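Local coordinates for nitroreductase-like family protein (Bacillus cereus, PDB 2I7H) that belongs to the nitroreductase-like family of flavoproteins and binds flavin mononucleotide in pockets built from both subunits of a dimer, at residues N12-T24 and Q121-V135. Sequence-based numbering, arbitrary orientation. Where two conformers were deposited one is given.
Sequences NVIKERRSVRTFT and QNFQLLAWERGLGCV. With FMN (flavin mononucleotide), chain G.
This contact lines part of the FMN site of a nitroreductase fold, from the phosphate to the flavin ring. The end of helix 10-16 and the loop after it pack on helix 106-129 and strand 132-137. W128 CG lies anti to the backbone N (chi1 -171°), which sets one indole face against the backbone of E16 to R18, at the end of helix 10-16. R17 CA sits over the five-membered ring, 3.7 Å from its centroid, a CH-pi contact. R18 N lies over the same face near the rim, and V20 CG2 meets the ring edge. F168 also meets this indole. On the helix side, L125 CD1 touches I14 CG1 at 3.8 Å, and V13 CG1 packs against L125 CD2 and W128 CD1.

Past the indole the chain turns to the ligand. R17 crosses Q124 with guanidinium and amide planes nearly parallel, 11° apart. R17 NH1 and NH2 both hydrogen-bond FMN O3P, each at 3.0 Å. S19 adds two hydrogen bonds to the phosphate, N to O1P and OG to O3P. Water 1 links R17 NH1 to C134 O; water 2 links S19 OG to Q124 NE2. V20 N hydrogen-bonds C134 O at 3.1 Å. V135 CG1 lies over one face of the R21 guanidinium. R21 NE hydrogen-bonds FMN O2 at 2.7 Å. R21 NH2 hydrogen-bonds FMN N1 at 2.9 Å.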
loop_
_atom_site.group_PDB
_atom_site.type_symbol
_atom_site.label_atom_id
_atom_site.label_comp_id
_atom_site.label_asym_id
_atom_site.label_seq_id
_atom_site.Cartn_x
_atom_site.Cartn_y
_atom_site.Cartn_z
ATOM N N ASN A 12 -14.518 -7.266 -4.937
ATOM C CA ASN A 12 -14.801 -8.512 -4.240
ATOM C C ASN A 12 -13.554 -9.117 -3.634
ATOM O O ASN A 12 -13.550 -9.470 -2.458
ATOM C CB ASN A 12 -15.559 -9.503 -5.125
ATOM C CG ASN A 12 -17.004 -9.113 -5.305
ATOM O OD1 ASN A 12 -17.566 -8.376 -4.500
ATOM N ND2 ASN A 12 -17.618 -9.608 -6.361
ATOM N N VAL A 13 -12.489 -9.186 -4.422
ATOM C CA VAL A 13 -11.201 -9.682 -3.943
ATOM C C VAL A 13 -10.682 -8.860 -2.748
ATOM O O VAL A 13 -10.303 -9.437 -1.704
ATOM C CB VAL A 13 -10.176 -9.706 -5.104
ATOM C CG1 VAL A 13 -8.838 -10.236 -4.643
ATOM C CG2 VAL A 13 -10.735 -10.566 -6.276
ATOM N N ILE A 14 -10.697 -7.528 -2.896
ATOM C CA ILE A 14 -10.267 -6.605 -1.836
ATOM C C ILE A 14 -11.028 -6.852 -0.518
ATOM O O ILE A 14 -10.437 -6.887 0.558
ATOM C CB ILE A 14 -10.421 -5.115 -2.273
ATOM C CG1 ILE A 14 -9.354 -4.766 -3.333
ATOM C CG2 ILE A 14 -10.382 -4.197 -1.075
ATOM C CD1 ILE A 14 -9.444 -3.394 -3.978
ATOM N N LYS A 15 -12.337 -7.026 -0.610
ATOM C CA LYS A 15 -13.156 -7.229 0.586
ATOM C C LYS A 15 -13.160 -8.654 1.142
ATOM O O LYS A 15 -13.462 -8.859 2.329
ATOM C CB LYS A 15 -14.588 -6.763 0.343
ATOM C CG LYS A 15 -14.700 -5.305 -0.129
ATOM C CD LYS A 15 -16.116 -4.768 0.063
ATOM C CE LYS A 15 -17.165 -5.699 -0.541
ATOM N NZ LYS A 15 -17.221 -5.577 -2.027
ATOM N N GLU A 16 -12.819 -9.630 0.313
ATOM C CA GLU A 16 -12.870 -11.024 0.726
ATOM C C GLU A 16 -11.512 -11.514 1.237
ATOM O O GLU A 16 -11.457 -12.381 2.099
ATOM C CB GLU A 16 -13.414 -11.905 -0.410
ATOM C CG GLU A 16 -14.923 -11.746 -0.648
ATOM C CD GLU A 16 -15.464 -12.547 -1.849
ATOM O OE1 GLU A 16 -14.688 -13.311 -2.479
ATOM O OE2 GLU A 16 -16.682 -12.423 -2.159
ATOM N N ARG A 17 -10.427 -10.950 0.709
ATOM C CA ARG A 17 -9.073 -11.186 1.231
ATOM C C ARG A 17 -9.033 -11.168 2.755
ATOM O O ARG A 17 -9.556 -10.255 3.398
ATOM C CB ARG A 17 -8.086 -10.128 0.677
ATOM C CG ARG A 17 -6.609 -10.370 1.015
ATOM C CD ARG A 17 -5.815 -9.041 1.267
ATOM N NE ARG A 17 -6.444 -8.192 2.295
ATOM C CZ ARG A 17 -6.295 -8.305 3.624
ATOM N NH1 ARG A 17 -5.529 -9.247 4.159
ATOM N NH2 ARG A 17 -6.959 -7.483 4.444
ATOM N N ARG A 18 -8.432 -12.210 3.318
ATOM C CA ARG A 18 -8.190 -12.303 4.752
ATOM C C ARG A 18 -6.728 -12.640 4.969
ATOM O O ARG A 18 -6.130 -13.376 4.177
ATOM C CB ARG A 18 -9.028 -13.425 5.394
ATOM C CG ARG A 18 -10.534 -13.356 5.236
ATOM C CD ARG A 18 -11.148 -12.409 6.246
ATOM N NE ARG A 18 -11.302 -11.136 5.566
ATOM C CZ ARG A 18 -12.419 -10.722 4.977
ATOM N NH1 ARG A 18 -13.550 -11.432 5.043
ATOM N NH2 ARG A 18 -12.393 -9.570 4.349
ATOM N N SER A 19 -6.164 -12.112 6.055
ATOM C CA SER A 19 -4.890 -12.582 6.572
ATOM C C SER A 19 -5.051 -14.031 7.020
ATOM O O SER A 19 -5.930 -14.353 7.826
ATOM C CB SER A 19 -4.445 -11.707 7.745
ATOM O OG SER A 19 -4.090 -10.421 7.263
ATOM N N VAL A 20 -4.203 -14.906 6.486
ATOM C CA VAL A 20 -4.270 -16.329 6.783
ATOM C C VAL A 20 -2.966 -16.694 7.485
ATOM O O VAL A 20 -1.887 -16.346 7.014
ATOM C CB VAL A 20 -4.511 -17.142 5.483
ATOM C CG1 VAL A 20 -4.281 -18.620 5.701
ATOM C CG2 VAL A 20 -5.914 -16.890 4.975
ATOM N N ARG A 21 -3.077 -17.365 8.628
ATOM C CA ARG A 21 -1.927 -17.604 9.473
ATOM C C ARG A 21 -1.673 -19.095 9.647
ATOM O O ARG A 21 -0.677 -19.493 10.263
ATOM C CB ARG A 21 -2.085 -16.888 10.818
ATOM C CG ARG A 21 -2.297 -15.369 10.669
ATOM C CD ARG A 21 -2.552 -14.689 11.986
ATOM N NE ARG A 21 -2.487 -13.230 11.874
ATOM C CZ ARG A 21 -3.532 -12.417 11.697
ATOM N NH1 ARG A 21 -4.753 -12.893 11.593
ATOM N NH2 ARG A 21 -3.357 -11.106 11.620
ATOM N N THR A 22 -2.582 -19.912 9.122
ATOM C CA THR A 22 -2.398 -21.355 9.143
ATOM C C THR A 22 -2.705 -21.982 7.784
ATOM O O THR A 22 -3.710 -21.675 7.137
ATOM C CB THR A 22 -3.146 -22.038 10.313
ATOM O OG1 THR A 22 -2.616 -23.357 10.502
ATOM C CG2 THR A 22 -4.660 -22.098 10.071
ATOM N N PHE A 23 -1.804 -22.853 7.361
ATOM C CA PHE A 23 -1.792 -23.363 5.992
ATOM C C PHE A 23 -1.900 -24.866 5.901
ATOM O O PHE A 23 -1.382 -25.568 6.758
ATOM C CB PHE A 23 -0.538 -22.849 5.271
ATOM C CG PHE A 23 -0.327 -21.356 5.442
ATOM C CD1 PHE A 23 0.552 -20.872 6.393
ATOM C CD2 PHE A 23 -1.059 -20.441 4.683
ATOM C CE1 PHE A 23 0.721 -19.493 6.568
ATOM C CE2 PHE A 23 -0.888 -19.100 4.840
ATOM C CZ PHE A 23 0.006 -18.619 5.791
ATOM N N THR A 24 -2.575 -25.355 4.864
ATOM C CA THR A 24 -2.542 -26.782 4.533
ATOM C C THR A 24 -1.147 -27.140 4.011
ATOM O O THR A 24 -0.371 -26.245 3.654
ATOM C CB THR A 24 -3.635 -27.186 3.509
ATOM O OG1 THR A 24 -3.216 -26.850 2.179
ATOM C CG2 THR A 24 -4.961 -26.513 3.821
ATOM N N GLN A 121 0.483 -5.120 -1.001
ATOM C CA GLN A 121 -0.952 -5.195 -1.074
ATOM C C GLN A 121 -1.428 -5.771 -2.419
ATOM O O GLN A 121 -2.292 -6.639 -2.432
ATOM C CB GLN A 121 -1.597 -3.835 -0.796
ATOM C CG GLN A 121 -3.113 -3.816 -1.030
ATOM C CD GLN A 121 -3.913 -4.686 -0.083
ATOM O OE1 GLN A 121 -5.152 -4.694 -0.140
ATOM N NE2 GLN A 121 -3.236 -5.434 0.773
ATOM N N ASN A 122 -0.832 -5.302 -3.525
ATOM C CA ASN A 122 -1.062 -5.905 -4.839
ATOM C C ASN A 122 -0.861 -7.402 -4.767
ATOM O O ASN A 122 -1.691 -8.169 -5.232
ATOM C CB ASN A 122 -0.045 -5.397 -5.851
ATOM C CG ASN A 122 -0.405 -4.073 -6.458
ATOM O OD1 ASN A 122 -1.516 -3.559 -6.327
ATOM N ND2 ASN A 122 0.559 -3.512 -7.163
ATOM N N PHE A 123 0.286 -7.803 -4.213
ATOM C CA PHE A 123 0.649 -9.207 -4.132
ATOM C C PHE A 123 -0.402 -9.994 -3.358
ATOM O O PHE A 123 -0.771 -11.092 -3.760
ATOM C CB PHE A 123 1.998 -9.412 -3.446
ATOM C CG PHE A 123 2.329 -10.845 -3.287
ATOM C CD1 PHE A 123 2.906 -11.574 -4.360
ATOM C CD2 PHE A 123 1.984 -11.515 -2.125
ATOM C CE1 PHE A 123 3.160 -12.915 -4.208
ATOM C CE2 PHE A 123 2.238 -12.858 -1.980
ATOM C CZ PHE A 123 2.818 -13.564 -3.005
ATOM N N GLN A 124 -0.865 -9.423 -2.246
ATOM C CA GLN A 124 -1.837 -10.097 -1.381
ATOM C C GLN A 124 -3.153 -10.330 -2.124
ATOM O O GLN A 124 -3.752 -11.394 -1.994
ATOM C CB GLN A 124 -2.061 -9.301 -0.105
ATOM C CG GLN A 124 -0.917 -9.349 0.937
ATOM C CD GLN A 124 -1.442 -8.825 2.302
ATOM O OE1 GLN A 124 -2.123 -7.806 2.348
ATOM N NE2 GLN A 124 -1.179 -9.541 3.375
ATOM N N LEU A 125 -3.549 -9.347 -2.938
ATOM C CA LEU A 125 -4.746 -9.413 -3.773
ATOM C C LEU A 125 -4.616 -10.447 -4.889
ATOM O O LEU A 125 -5.460 -11.315 -5.054
ATOM C CB LEU A 125 -5.061 -8.017 -4.355
ATOM C CG LEU A 125 -5.474 -6.972 -3.331
ATOM C CD1 LEU A 125 -5.721 -5.587 -3.979
ATOM C CD2 LEU A 125 -6.679 -7.472 -2.537
ATOM N N LEU A 126 -3.530 -10.343 -5.637
ATOM C CA LEU A 126 -3.138 -11.332 -6.633
ATOM C C LEU A 126 -3.118 -12.766 -6.106
ATOM O O LEU A 126 -3.618 -13.683 -6.767
ATOM C CB LEU A 126 -1.776 -10.946 -7.232
ATOM C CG LEU A 126 -1.804 -9.657 -8.068
ATOM C CD1 LEU A 126 -0.450 -9.014 -8.211
ATOM C CD2 LEU A 126 -2.400 -9.901 -9.455
ATOM N N ALA A 127 -2.534 -12.956 -4.923
ATOM C CA ALA A 127 -2.462 -14.272 -4.312
ATOM C C ALA A 127 -3.860 -14.765 -3.925
ATOM O O ALA A 127 -4.217 -15.902 -4.200
ATOM C CB ALA A 127 -1.465 -14.273 -3.092
ATOM N N TRP A 128 -4.667 -13.901 -3.309
ATOM C CA TRP A 128 -6.031 -14.285 -2.907
ATOM C C TRP A 128 -6.836 -14.843 -4.093
ATOM O O TRP A 128 -7.603 -15.794 -3.942
ATOM C CB TRP A 128 -6.795 -13.102 -2.278
ATOM C CG TRP A 128 -8.077 -13.553 -1.689
ATOM C CD1 TRP A 128 -9.336 -13.471 -2.250
ATOM C CD2 TRP A 128 -8.235 -14.247 -0.442
ATOM N NE1 TRP A 128 -10.257 -14.056 -1.415
ATOM C CE2 TRP A 128 -9.615 -14.536 -0.298
ATOM C CE3 TRP A 128 -7.340 -14.640 0.578
ATOM C CZ2 TRP A 128 -10.135 -15.192 0.839
ATOM C CZ3 TRP A 128 -7.844 -15.308 1.700
ATOM C CH2 TRP A 128 -9.249 -15.557 1.824
ATOM N N GLU A 129 -6.650 -14.220 -5.259
ATOM C CA GLU A 129 -7.337 -14.589 -6.502
ATOM C C GLU A 129 -7.049 -16.036 -6.950
ATOM O O GLU A 129 -7.934 -16.715 -7.479
ATOM C CB GLU A 129 -7.033 -13.546 -7.603
ATOM C CG GLU A 129 -7.423 -13.953 -9.023
ATOM C CD GLU A 129 -7.254 -12.806 -10.055
ATOM O OE1 GLU A 129 -6.106 -12.479 -10.468
ATOM O OE2 GLU A 129 -8.284 -12.235 -10.461
ATOM N N ARG A 130 -5.823 -16.507 -6.710
ATOM C CA ARG A 130 -5.421 -17.895 -7.017
ATOM C C ARG A 130 -5.638 -18.864 -5.875
ATOM O O ARG A 130 -5.176 -19.982 -5.966
ATOM C CB ARG A 130 -3.934 -17.985 -7.352
ATOM C CG ARG A 130 -3.416 -16.933 -8.258
ATOM C CD ARG A 130 -4.005 -17.117 -9.625
ATOM N NE ARG A 130 -3.289 -16.287 -10.571
ATOM C CZ ARG A 130 -2.406 -16.756 -11.448
ATOM N NH1 ARG A 130 -2.128 -18.080 -11.502
ATOM N NH2 ARG A 130 -1.815 -15.881 -12.272
ATOM N N GLY A 131 -6.293 -18.432 -4.794
ATOM C CA GLY A 131 -6.500 -19.288 -3.618
ATOM C C GLY A 131 -5.368 -19.365 -2.598
ATOM O O GLY A 131 -5.434 -20.154 -1.641
ATOM N N LEU A 132 -4.316 -18.574 -2.797
ATOM C CA LEU A 132 -3.246 -18.466 -1.796
ATOM C C LEU A 132 -3.582 -17.461 -0.692
ATOM O O LEU A 132 -3.976 -16.322 -0.948
ATOM C CB LEU A 132 -1.924 -18.067 -2.440
ATOM C CG LEU A 132 -1.039 -19.105 -3.086
ATOM C CD1 LEU A 132 0.059 -18.372 -3.847
ATOM C CD2 LEU A 132 -0.426 -19.968 -2.035
ATOM N N GLY A 133 -3.433 -17.909 0.545
ATOM C CA GLY A 133 -3.572 -17.029 1.679
ATOM C C GLY A 133 -2.207 -16.533 2.092
ATOM O O GLY A 133 -1.176 -17.134 1.757
ATOM N N CYS A 134 -2.194 -15.406 2.787
ATOM C CA CYS A 134 -0.972 -14.953 3.409
ATOM C C CYS A 134 -1.191 -13.953 4.528
ATOM O O CYS A 134 -2.250 -13.358 4.629
ATOM C CB CYS A 134 0.009 -14.417 2.371
ATOM S SG CYS A 134 -0.610 -13.125 1.382
ATOM N N VAL A 135 -0.191 -13.844 5.396
ATOM C CA VAL A 135 -0.091 -12.754 6.359
ATOM C C VAL A 135 1.170 -11.938 6.144
ATOM O O VAL A 135 2.246 -12.490 5.899
ATOM C CB VAL A 135 0.005 -13.187 7.817
ATOM C CG1 VAL A 135 -1.206 -12.755 8.578
ATOM C CG2 VAL A 135 0.373 -14.634 7.967
HETATM N N1 FMN G . -0.703 -9.922 11.455
HETATM C C2 FMN G . 0.011 -10.707 12.356
HETATM O O2 FMN G . -0.492 -11.738 12.798
HETATM N N3 FMN G . 1.285 -10.330 12.747
HETATM C C4 FMN G . 1.820 -9.159 12.226
HETATM O O4 FMN G . 2.812 -8.657 12.728
HETATM C C4A FMN G . 1.102 -8.384 11.328
HETATM N N5 FMN G . 1.674 -7.225 10.833
HETATM C C5A FMN G . 0.958 -6.428 9.945
HETATM C C6 FMN G . 1.582 -5.285 9.484
HETATM C C7 FMN G . 0.983 -4.425 8.589
HETATM C C7M FMN G . 1.851 -3.381 7.951
HETATM C C8 FMN G . -0.303 -4.723 8.146
HETATM C C8M FMN G . -0.906 -3.838 7.087
HETATM C C9 FMN G . -0.953 -5.894 8.611
HETATM C C9A FMN G . -0.336 -6.769 9.526
HETATM N N10 FMN G . -0.926 -7.963 10.040
HETATM C C10 FMN G . -0.183 -8.760 10.927
HETATM C "C1'" FMN G . -2.408 -8.261 9.917
HETATM C "C2'" FMN G . -3.197 -7.614 11.061
HETATM O "O2'" FMN G . -2.807 -8.179 12.280
HETATM C "C3'" FMN G . -4.746 -7.583 10.980
HETATM O "O3'" FMN G . -5.408 -8.507 11.822
HETATM C "C4'" FMN G . -5.346 -7.811 9.617
HETATM O "O4'" FMN G . -4.639 -7.123 8.615
HETATM C "C5'" FMN G . -6.802 -7.357 9.658
HETATM O "O5'" FMN G . -7.545 -8.479 9.218
HETATM P P FMN G . -7.450 -8.949 7.666
HETATM O O1P FMN G . -7.842 -10.412 7.572
HETATM O O2P FMN G . -8.454 -8.108 6.919
HETATM O O3P FMN G . -6.079 -8.720 7.040
HETATM O O HOH W 1 -3.594 -11.057 3.182
HETATM O O HOH W 2 -1.868 -9.504 5.913
#